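Local coordinates for hypothetical membrane protein (Corynebacterium glutamicum, PDB 6JSB), which binds heme through its HtaA-family domain and probably passes it along the heme uptake machinery of corynebacteria, at residues P92-P104 and L116-V130. Numbering follows the deposited sequence.
Sequences PDNFILDLDFSNP and LVDFKSREFVDTKTV. With HEM (protoporphyrin IX containing Fe), chain C.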
loop_
_atom_site.group_PDB
_atom_site.type_symbol
_atom_site.label_atom_id
_atom_site.label_comp_id
_atom_site.label_asym_id
_atom_site.label_seq_id
_atom_site.Cartn_x
_atom_site.Cartn_y
_atom_site.Cartn_z
ATOM N N PRO A 92 13.284 -16.569 -7.165
ATOM C CA PRO A 92 12.857 -15.460 -6.315
ATOM C C PRO A 92 13.767 -14.253 -6.384
ATOM O O PRO A 92 13.310 -13.147 -6.035
ATOM C CB PRO A 92 12.872 -16.067 -4.910
ATOM C CG PRO A 92 12.569 -17.558 -5.172
ATOM C CD PRO A 92 13.388 -17.838 -6.405
ATOM N N ASP A 93 15.014 -14.445 -6.804
ATOM C CA ASP A 93 16.009 -13.372 -6.892
ATOM C C ASP A 93 16.030 -12.695 -8.259
ATOM O O ASP A 93 16.923 -11.860 -8.516
ATOM C CB ASP A 93 17.387 -13.961 -6.615
ATOM C CG ASP A 93 17.523 -14.500 -5.204
ATOM O OD1 ASP A 93 16.827 -14.003 -4.323
ATOM O OD2 ASP A 93 18.371 -15.393 -4.987
ATOM N N ASN A 94 15.114 -13.063 -9.169
ATOM C CA ASN A 94 15.252 -12.586 -10.541
ATOM C C ASN A 94 13.992 -11.929 -11.098
ATOM O O ASN A 94 13.874 -11.795 -12.325
ATOM C CB ASN A 94 15.717 -13.734 -11.452
ATOM C CG ASN A 94 17.219 -13.973 -11.311
ATOM O OD1 ASN A 94 17.993 -13.232 -11.885
ATOM N ND2 ASN A 94 17.628 -14.942 -10.497
ATOM N N PHE A 95 13.056 -11.469 -10.247
ATOM C CA PHE A 95 11.898 -10.736 -10.744
ATOM C C PHE A 95 12.312 -9.290 -11.048
ATOM O O PHE A 95 12.761 -8.556 -10.157
ATOM C CB PHE A 95 10.777 -10.759 -9.710
ATOM C CG PHE A 95 10.075 -12.078 -9.622
ATOM C CD1 PHE A 95 9.218 -12.454 -10.622
ATOM C CD2 PHE A 95 10.278 -12.922 -8.523
ATOM C CE1 PHE A 95 8.512 -13.674 -10.509
ATOM C CE2 PHE A 95 9.601 -14.160 -8.415
ATOM C CZ PHE A 95 8.719 -14.520 -9.428
ATOM N N ILE A 96 12.198 -8.886 -12.304
ATOM C CA ILE A 96 12.546 -7.483 -12.616
ATOM C C ILE A 96 11.627 -6.508 -11.905
ATOM O O ILE A 96 12.064 -5.421 -11.476
ATOM C CB ILE A 96 12.542 -7.273 -14.136
ATOM C CG1 ILE A 96 13.747 -8.071 -14.701
ATOM C CG2 ILE A 96 12.683 -5.785 -14.428
ATOM C CD1 ILE A 96 13.749 -8.182 -16.254
ATOM N N LEU A 97 10.334 -6.831 -11.806
ATOM C CA LEU A 97 9.383 -6.057 -11.036
ATOM C C LEU A 97 9.261 -6.773 -9.693
ATOM O O LEU A 97 8.854 -7.953 -9.618
ATOM C CB LEU A 97 8.035 -5.937 -11.765
ATOM C CG LEU A 97 7.027 -4.988 -11.118
ATOM C CD1 LEU A 97 5.934 -4.810 -12.174
ATOM C CD2 LEU A 97 6.436 -5.584 -9.811
ATOM N N ASP A 98 9.684 -6.102 -8.621
ATOM C CA ASP A 98 9.644 -6.748 -7.306
ATOM C C ASP A 98 9.395 -5.634 -6.298
ATOM O O ASP A 98 10.297 -4.842 -6.004
ATOM C CB ASP A 98 10.960 -7.498 -7.036
ATOM C CG ASP A 98 10.905 -8.382 -5.803
ATOM O OD1 ASP A 98 10.242 -8.008 -4.808
ATOM O OD2 ASP A 98 11.591 -9.461 -5.782
ATOM N N LEU A 99 8.155 -5.552 -5.846
ATOM C CA LEU A 99 7.628 -4.388 -5.114
ATOM C C LEU A 99 6.971 -4.850 -3.813
ATOM O O LEU A 99 6.196 -5.812 -3.807
ATOM C CB LEU A 99 6.555 -3.694 -5.986
ATOM C CG LEU A 99 5.717 -2.620 -5.278
ATOM C CD1 LEU A 99 6.529 -1.378 -4.869
ATOM C CD2 LEU A 99 4.597 -2.166 -6.246
ATOM N N ASP A 100 7.262 -4.175 -2.712
ATOM C CA ASP A 100 6.674 -4.553 -1.436
ATOM C C ASP A 100 6.249 -3.287 -0.720
ATOM O O ASP A 100 7.049 -2.341 -0.638
ATOM C CB ASP A 100 7.684 -5.295 -0.585
ATOM C CG ASP A 100 7.052 -5.939 0.606
ATOM O OD1 ASP A 100 6.750 -7.170 0.566
ATOM O OD2 ASP A 100 6.871 -5.244 1.631
ATOM N N PHE A 101 4.988 -3.219 -0.264
ATOM C CA PHE A 101 4.497 -2.124 0.570
ATOM C C PHE A 101 4.129 -2.693 1.928
ATOM O O PHE A 101 3.404 -3.682 1.991
ATOM C CB PHE A 101 3.235 -1.473 -0.022
ATOM C CG PHE A 101 3.461 -0.602 -1.239
ATOM C CD1 PHE A 101 4.608 0.132 -1.386
ATOM C CD2 PHE A 101 2.459 -0.381 -2.149
ATOM C CE1 PHE A 101 4.768 1.034 -2.481
ATOM C CE2 PHE A 101 2.644 0.480 -3.275
ATOM C CZ PHE A 101 3.803 1.176 -3.427
ATOM N N SER A 102 4.525 -2.012 3.013
ATOM C CA SER A 102 4.124 -2.558 4.310
ATOM C C SER A 102 3.946 -1.418 5.307
ATOM O O SER A 102 4.409 -0.297 5.091
ATOM C CB SER A 102 5.105 -3.605 4.815
ATOM O OG SER A 102 6.379 -3.036 5.040
ATOM N N ASN A 103 3.223 -1.709 6.399
ATOM C CA ASN A 103 2.965 -0.741 7.460
ATOM C C ASN A 103 2.537 0.664 7.002
ATOM O O ASN A 103 3.147 1.654 7.386
ATOM C CB ASN A 103 4.206 -0.613 8.344
ATOM C CG ASN A 103 4.595 -1.909 8.933
ATOM O OD1 ASN A 103 3.755 -2.604 9.532
ATOM N ND2 ASN A 103 5.851 -2.297 8.723
ATOM N N PRO A 104 1.483 0.770 6.221
ATOM C CA PRO A 104 1.050 2.113 5.809
ATOM C C PRO A 104 0.566 2.934 6.989
ATOM O O PRO A 104 0.027 2.412 7.970
ATOM C CB PRO A 104 -0.083 1.876 4.824
ATOM C CG PRO A 104 -0.397 0.352 4.834
ATOM C CD PRO A 104 0.597 -0.329 5.735
ATOM N N LEU A 116 1.788 7.282 4.049
ATOM C CA LEU A 116 3.172 6.868 4.230
ATOM C C LEU A 116 3.256 5.359 4.124
ATOM O O LEU A 116 2.346 4.655 4.557
ATOM C CB LEU A 116 3.704 7.272 5.601
ATOM C CG LEU A 116 3.471 8.740 5.976
ATOM C CD1 LEU A 116 4.137 9.049 7.341
ATOM C CD2 LEU A 116 4.057 9.587 4.947
ATOM N N VAL A 117 4.353 4.837 3.562
ATOM C CA VAL A 117 4.480 3.379 3.478
ATOM C C VAL A 117 5.948 3.019 3.590
ATOM O O VAL A 117 6.820 3.760 3.184
ATOM C CB VAL A 117 3.933 2.746 2.164
ATOM C CG1 VAL A 117 2.417 2.855 2.076
ATOM C CG2 VAL A 117 4.629 3.281 0.917
ATOM N N ASP A 118 6.207 1.833 4.151
ATOM C CA ASP A 118 7.528 1.228 4.027
ATOM C C ASP A 118 7.584 0.509 2.682
ATOM O O ASP A 118 6.685 -0.300 2.366
ATOM C CB ASP A 118 7.788 0.194 5.117
ATOM C CG ASP A 118 7.797 0.752 6.511
ATOM O OD1 ASP A 118 7.843 1.990 6.696
ATOM O OD2 ASP A 118 7.757 -0.087 7.445
ATOM N N PHE A 119 8.587 0.822 1.860
ATOM C CA PHE A 119 8.600 0.211 0.510
ATOM C C PHE A 119 9.964 -0.358 0.197
ATOM O O PHE A 119 10.990 0.053 0.749
ATOM C CB PHE A 119 8.204 1.170 -0.655
ATOM C CG PHE A 119 9.248 2.214 -0.981
ATOM C CD1 PHE A 119 10.253 1.951 -1.906
ATOM C CD2 PHE A 119 9.194 3.429 -0.374
ATOM C CE1 PHE A 119 11.260 2.885 -2.200
ATOM C CE2 PHE A 119 10.173 4.405 -0.684
ATOM C CZ PHE A 119 11.204 4.123 -1.577
ATOM N N LYS A 120 9.926 -1.394 -0.655
ATOM C CA LYS A 120 11.144 -1.970 -1.198
ATOM C C LYS A 120 10.772 -2.322 -2.634
ATOM O O LYS A 120 9.856 -3.142 -2.860
ATOM C CB LYS A 120 11.554 -3.213 -0.360
ATOM C CG LYS A 120 12.787 -3.956 -0.851
ATOM C CD LYS A 120 12.898 -5.303 -0.045
ATOM C CE LYS A 120 14.155 -6.151 -0.412
ATOM N NZ LYS A 120 13.886 -7.582 -0.087
ATOM N N SER A 121 11.395 -1.666 -3.610
ATOM C CA SER A 121 10.978 -1.845 -5.005
ATOM C C SER A 121 12.198 -1.802 -5.917
ATOM O O SER A 121 12.975 -0.849 -5.851
ATOM C CB SER A 121 10.011 -0.718 -5.390
ATOM O OG SER A 121 9.569 -0.895 -6.740
ATOM N N ARG A 122 12.366 -2.787 -6.809
ATOM C CA ARG A 122 13.460 -2.640 -7.767
ATOM C C ARG A 122 13.217 -1.441 -8.684
ATOM O O ARG A 122 12.117 -1.262 -9.235
ATOM C CB ARG A 122 13.599 -3.890 -8.633
ATOM C CG ARG A 122 13.940 -5.133 -7.837
ATOM C CD ARG A 122 14.333 -6.254 -8.813
ATOM N NE ARG A 122 14.535 -7.534 -8.142
ATOM C CZ ARG A 122 15.615 -7.882 -7.427
ATOM N NH1 ARG A 122 16.655 -7.018 -7.235
ATOM N NH2 ARG A 122 15.686 -9.128 -6.919
ATOM N N GLU A 123 14.281 -0.658 -8.886
ATOM C CA GLU A 123 14.263 0.422 -9.875
ATOM C C GLU A 123 13.983 -0.126 -11.266
ATOM O O GLU A 123 14.453 -1.211 -11.619
ATOM C CB GLU A 123 15.646 1.101 -9.836
ATOM C CG GLU A 123 15.737 2.367 -10.710
ATOM C CD GLU A 123 17.139 2.964 -10.691
ATOM O OE1 GLU A 123 17.404 3.878 -11.496
ATOM O OE2 GLU A 123 17.965 2.512 -9.885
ATOM N N PHE A 124 13.177 0.592 -12.058
ATOM C CA PHE A 124 13.076 0.248 -13.478
ATOM C C PHE A 124 14.264 0.844 -14.208
ATOM O O PHE A 124 14.417 2.066 -14.254
ATOM C CB PHE A 124 11.773 0.731 -14.115
ATOM C CG PHE A 124 11.696 0.380 -15.581
ATOM C CD1 PHE A 124 11.351 -0.904 -15.979
ATOM C CD2 PHE A 124 12.097 1.268 -16.555
ATOM C CE1 PHE A 124 11.342 -1.285 -17.310
ATOM C CE2 PHE A 124 12.107 0.892 -17.912
ATOM C CZ PHE A 124 11.700 -0.385 -18.290
ATOM N N VAL A 125 15.112 -0.017 -14.768
ATOM C CA VAL A 125 16.259 0.440 -15.553
ATOM C C VAL A 125 15.959 0.160 -17.025
ATOM O O VAL A 125 15.930 1.084 -17.854
ATOM C CB VAL A 125 17.557 -0.242 -15.080
ATOM C CG1 VAL A 125 18.738 0.126 -15.996
ATOM C CG2 VAL A 125 17.861 0.214 -13.673
ATOM N N ASP A 126 15.735 -1.106 -17.371
ATOM C CA ASP A 126 15.296 -1.499 -18.702
ATOM C C ASP A 126 14.737 -2.904 -18.576
ATOM O O ASP A 126 14.692 -3.474 -17.480
ATOM C CB ASP A 126 16.417 -1.413 -19.750
ATOM C CG ASP A 126 17.606 -2.298 -19.427
ATOM O OD1 ASP A 126 17.445 -3.423 -18.907
ATOM O OD2 ASP A 126 18.748 -1.901 -19.779
ATOM N N THR A 127 14.296 -3.457 -19.693
ATOM C CA THR A 127 13.553 -4.705 -19.624
ATOM C C THR A 127 14.439 -5.926 -19.520
ATOM O O THR A 127 13.899 -7.050 -19.541
ATOM C CB THR A 127 12.646 -4.856 -20.835
ATOM O OG1 THR A 127 13.471 -4.955 -22.001
ATOM C CG2 THR A 127 11.717 -3.644 -20.936
ATOM N N LYS A 128 15.765 -5.749 -19.439
ATOM C CA LYS A 128 16.708 -6.857 -19.375
ATOM C C LYS A 128 17.604 -6.775 -18.137
ATOM O O LYS A 128 18.671 -7.413 -18.105
ATOM C CB LYS A 128 17.569 -6.913 -20.649
ATOM C CG LYS A 128 16.735 -7.098 -21.929
ATOM C CD LYS A 128 16.024 -8.459 -21.904
ATOM C CE LYS A 128 15.027 -8.655 -23.047
ATOM N NZ LYS A 128 14.331 -9.989 -22.943
ATOM N N THR A 129 17.205 -6.000 -17.136
ATOM C CA THR A 129 18.020 -5.754 -15.948
ATOM C C THR A 129 17.190 -6.063 -14.706
ATOM O O THR A 129 16.098 -5.513 -14.552
ATOM C CB THR A 129 18.457 -4.289 -15.886
ATOM O OG1 THR A 129 19.260 -4.006 -17.039
ATOM C CG2 THR A 129 19.268 -4.015 -14.619
ATOM N N VAL A 130 17.764 -6.847 -13.789
ATOM C CA VAL A 130 17.187 -7.077 -12.441
ATOM C C VAL A 130 17.839 -6.039 -11.526
ATOM O O VAL A 130 18.914 -6.277 -10.959
ATOM C CB VAL A 130 17.456 -8.499 -11.944
ATOM C CG1 VAL A 130 16.786 -8.710 -10.569
ATOM C CG2 VAL A 130 16.869 -9.527 -12.942
HETATM C CHA HEM C . 2.801 -1.182 -17.220
HETATM C CHB HEM C . 6.081 -4.022 -19.382
HETATM C CHC HEM C . 8.977 -3.486 -15.480
HETATM C CHD HEM C . 5.508 -0.902 -13.183
HETATM C C1A HEM C . 3.490 -1.930 -18.155
HETATM C C2A HEM C . 3.032 -2.119 -19.519
HETATM C C3A HEM C . 3.922 -2.920 -20.151
HETATM C C4A HEM C . 4.964 -3.235 -19.175
HETATM C CMA HEM C . 3.876 -3.423 -21.627
HETATM C CAA HEM C . 1.750 -1.479 -20.091
HETATM C CBA HEM C . 0.591 -2.458 -19.978
HETATM C CGA HEM C . -0.709 -1.721 -20.209
HETATM O O1A HEM C . -1.769 -2.404 -20.270
HETATM O O2A HEM C . -0.668 -0.454 -20.311
HETATM C C1B HEM C . 7.133 -4.125 -18.514
HETATM C C2B HEM C . 8.356 -4.890 -18.764
HETATM C C3B HEM C . 9.162 -4.741 -17.698
HETATM C C4B HEM C . 8.476 -3.902 -16.707
HETATM C CMB HEM C . 8.595 -5.657 -20.095
HETATM C CAB HEM C . 10.578 -5.334 -17.433
HETATM C CBB HEM C . 11.020 -6.414 -18.084
HETATM C C1C HEM C . 8.297 -2.750 -14.504
HETATM C C2C HEM C . 8.806 -2.416 -13.195
HETATM C C3C HEM C . 7.841 -1.741 -12.526
HETATM C C4C HEM C . 6.709 -1.570 -13.433
HETATM C CMC HEM C . 10.167 -2.880 -12.614
HETATM C CAC HEM C . 8.011 -1.282 -11.089
HETATM C CBC HEM C . 6.937 -1.224 -10.313
HETATM C C1D HEM C . 4.490 -0.754 -14.101
HETATM C C2D HEM C . 3.277 -0.006 -13.860
HETATM C C3D HEM C . 2.504 -0.066 -14.966
HETATM C C4D HEM C . 3.201 -0.884 -15.945
HETATM C CMD HEM C . 3.014 0.772 -12.553
HETATM C CAD HEM C . 1.106 0.603 -15.143
HETATM C CBD HEM C . 0.054 -0.490 -14.824
HETATM C CGD HEM C . -1.323 0.159 -14.949
HETATM O O1D HEM C . -1.736 0.407 -16.133
HETATM O O2D HEM C . -1.943 0.424 -13.860
HETATM N NA HEM C . 4.708 -2.613 -17.956
HETATM N NB HEM C . 7.236 -3.585 -17.250
HETATM N NC HEM C . 7.019 -2.193 -14.620
HETATM N ND HEM C . 4.383 -1.282 -15.358
HETATM FE FE HEM C . 5.792 -2.616 -16.122
HETATM O O HOH W 1 13.382 -10.745 -7.301
HETATM O O HOH W 2 14.461 -3.923 -12.035
HETATM O O HOH W 3 9.948 -3.157 -8.794
HETATM O O HOH W 4 10.121 -6.129 -2.892
HETATM O O HOH W 5 7.786 -3.015 2.571
#
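Water 1 is gripped by four groups where the antiparallel beta hairpin of strands 95-109 and 112-122 meets the turn before it: it accepts from Arg-122 NH2 at 2.8 Å and from the Phe-95 backbone N, and donates to Asp-98 OD2 and Pro-92 O. The water lies in the guanidinium plane, at its edge, while Val-130 CG1 sits over the centre of one face, 3.4 Å above it. With its chain extended from CG to NE, Arg-122 runs past Asp-98 CB and gives a weak bond from NE to Phe-95 O; its NH1 is taken by Ala-131 O. Asp-98 OD1 binds His-76 and, through water 4, Lys-120 O.

Along strands 98-102 and 116-122, Asp-100 and Lys-120, then Ser-102 and Asp-118, form hydrogen-bonded pairs. On the opposite face Phe-119 CB meets the Phe-101 ring in plane at its edge, 3.8 Å from CD1.

Toward the heme the strands part, and a classic bulge places Ile-96 and Leu-97 opposite Gly-79; both residues line the heme pocket. Leu-97 CG is anti to its backbone N (chi1 -172°), and its CD1 lies 3.6 Å from heme C4C. Ile-96 CD1 instead reaches the loop after the second strand, lying 3.5 Å from Thr-127 O and 3.7 Å from the heme vinyl carbon CBB.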